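CDA peptide synthetase I (Streptomyces coelicolor, PDB 5DU9) is a nonribosomal peptide synthetase, represented here by its condensation domain, a member of the CoA-dependent acyltransferase superfamily. Local coordinates at residues E251-L256 and S403-D408. The protein carries 1 engineered substitution. Sequence-based numbering, arbitrary orientation.
Sequences ERTEVL and SGLRVD
A small, buried, mainly apolar helix-on-sheet contact sets Thr253 and Leu256 of helix 250-263 against the start of strand 404-411, within the condensation domain. The segment axes come within 7.3 Å and run nearly at right angles, at 96°. Leu405 is the shared apolar partner. Its CD1 lies 3.6 Å from Thr253 CG2 and also 3.6 Å from Leu256 CD1, so one methyl bridges two residues three apart, about one turn, on the same side of the helix. Thr253 divides its two branches. A chi1 of 64° turns OG1 toward Gly404 and the turn before the strand, and rests CG2 against CD1 and CG of Leu405, the two side chains meeting at a slant. OG1 comes within 3.5 Å of Gly404 CA and hydrogen-bonds to Pro401 O, which ties the helix to the turn ahead of the strand. Gly404 has a positive phi (100°), a backbone shape suited to glycine. Ser403 and Gly404 both face Thr400, as in a classic beta bulge. Strand 404-411 runs antiparallel between strands 242-248 and 393-398, with Leu405 on Leu397 and Thr253 on Leu248, while Leu432 and Ala436 of helix 418-437 pack on Leu256.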
loop_
_atom_site.group_PDB
_atom_site.type_symbol
_atom_site.label_atom_id
_atom_site.label_comp_id
_atom_site.label_asym_id
_atom_site.label_seq_id
_atom_site.Cartn_x
_atom_site.Cartn_y
_atom_site.Cartn_z
ATOM N N GLU A 251 17.001 -17.136 3.731
ATOM C CA GLU A 251 18.200 -17.255 4.558
ATOM C C GLU A 251 18.428 -15.988 5.386
ATOM O O GLU A 251 18.991 -16.050 6.482
ATOM C CB GLU A 251 19.426 -17.547 3.685
ATOM C CG GLU A 251 20.733 -17.724 4.459
ATOM C CD GLU A 251 20.727 -18.941 5.371
ATOM O OE1 GLU A 251 19.903 -19.853 5.153
ATOM O OE2 GLU A 251 21.552 -18.985 6.308
ATOM N N ARG A 252 17.984 -14.846 4.863
ATOM C CA ARG A 252 18.142 -13.570 5.557
ATOM C C ARG A 252 16.917 -13.203 6.400
ATOM O O ARG A 252 17.056 -12.529 7.419
ATOM C CB ARG A 252 18.427 -12.444 4.557
ATOM C CG ARG A 252 19.796 -12.533 3.872
ATOM C CD ARG A 252 20.180 -11.224 3.184
ATOM N NE ARG A 252 20.509 -10.167 4.139
ATOM C CZ ARG A 252 20.775 -8.906 3.805
ATOM N NH1 ARG A 252 20.755 -8.530 2.532
ATOM N NH2 ARG A 252 21.065 -8.018 4.746
ATOM N N THR A 253 15.729 -13.653 5.991
ATOM C CA THR A 253 14.477 -13.179 6.593
ATOM C C THR A 253 13.880 -14.119 7.645
ATOM O O THR A 253 13.061 -13.695 8.460
ATOM C CB THR A 253 13.395 -12.924 5.510
ATOM O OG1 THR A 253 13.048 -14.149 4.854
ATOM C CG2 THR A 253 13.897 -11.932 4.472
ATOM N N GLU A 254 14.279 -15.386 7.631
ATOM C CA GLU A 254 13.754 -16.351 8.598
ATOM C C GLU A 254 13.949 -15.896 10.042
ATOM O O GLU A 254 13.132 -16.208 10.910
ATOM C CB GLU A 254 14.414 -17.718 8.396
ATOM C CG GLU A 254 13.808 -18.526 7.259
ATOM C CD GLU A 254 14.646 -19.734 6.871
ATOM O OE1 GLU A 254 15.714 -19.959 7.486
ATOM O OE2 GLU A 254 14.232 -20.463 5.944
ATOM N N VAL A 255 15.026 -15.157 10.298
ATOM C CA VAL A 255 15.322 -14.696 11.651
ATOM C C VAL A 255 14.193 -13.820 12.210
ATOM O O VAL A 255 13.969 -13.794 13.418
ATOM C CB VAL A 255 16.664 -13.926 11.697
ATOM C CG1 VAL A 255 16.578 -12.630 10.904
ATOM C CG2 VAL A 255 17.088 -13.659 13.138
ATOM N N LEU A 256 13.474 -13.122 11.332
ATOM C CA LEU A 256 12.343 -12.303 11.760
ATOM C C LEU A 256 11.233 -13.176 12.333
ATOM O O LEU A 256 10.575 -12.806 13.306
ATOM C CB LEU A 256 11.803 -11.473 10.595
ATOM C CG LEU A 256 12.720 -10.375 10.061
ATOM C CD1 LEU A 256 12.124 -9.776 8.800
ATOM C CD2 LEU A 256 12.944 -9.297 11.109
ATOM N N SER A 403 9.138 -17.071 3.343
ATOM C CA SER A 403 9.189 -17.095 1.879
ATOM C C SER A 403 10.174 -16.077 1.309
ATOM O O SER A 403 10.488 -16.109 0.114
ATOM C CB SER A 403 7.796 -16.841 1.296
ATOM O OG SER A 403 7.364 -15.507 1.526
ATOM N N GLY A 404 10.662 -15.182 2.163
ATOM C CA GLY A 404 11.550 -14.118 1.731
ATOM C C GLY A 404 10.784 -12.823 1.559
ATOM O O GLY A 404 9.553 -12.829 1.485
ATOM N N LEU A 405 11.514 -11.716 1.481
ATOM C CA LEU A 405 10.908 -10.391 1.457
ATOM C C LEU A 405 11.425 -9.542 0.310
ATOM O O LEU A 405 12.563 -9.688 -0.127
ATOM C CB LEU A 405 11.179 -9.658 2.772
ATOM C CG LEU A 405 10.543 -10.243 4.028
ATOM C CD1 LEU A 405 11.173 -9.641 5.279
ATOM C CD2 LEU A 405 9.043 -10.008 4.029
ATOM N N ARG A 406 10.566 -8.652 -0.167
ATOM C CA ARG A 406 11.008 -7.524 -0.966
ATOM C C ARG A 406 10.809 -6.284 -0.119
ATOM O O ARG A 406 9.706 -6.028 0.361
ATOM C CB ARG A 406 10.235 -7.426 -2.283
ATOM C CG ARG A 406 10.938 -6.587 -3.338
ATOM C CD ARG A 406 11.510 -7.453 -4.451
ATOM N NE ARG A 406 12.628 -6.807 -5.138
ATOM C CZ ARG A 406 13.646 -7.454 -5.699
ATOM N NH1 ARG A 406 13.708 -8.779 -5.661
ATOM N NH2 ARG A 406 14.614 -6.773 -6.298
ATOM N N VAL A 407 11.889 -5.537 0.086
ATOM C CA VAL A 407 11.846 -4.311 0.870
ATOM C C VAL A 407 11.999 -3.128 -0.069
ATOM O O VAL A 407 13.025 -2.985 -0.731
ATOM C CB VAL A 407 12.960 -4.274 1.933
ATOM C CG1 VAL A 407 12.891 -2.986 2.748
ATOM C CG2 VAL A 407 12.872 -5.496 2.840
ATOM N N ASP A 408 10.965 -2.294 -0.134
ATOM C CA ASP A 408 10.997 -1.096 -0.966
ATOM C C ASP A 408 11.129 0.145 -0.096
ATOM O O ASP A 408 10.324 0.362 0.814
ATOM C CB ASP A 408 9.733 -0.992 -1.824
ATOM C CG ASP A 408 9.780 -1.881 -3.053
ATOM O OD1 ASP A 408 10.423 -2.943 -2.997
ATOM O OD2 ASP A 408 9.180 -1.507 -4.083
#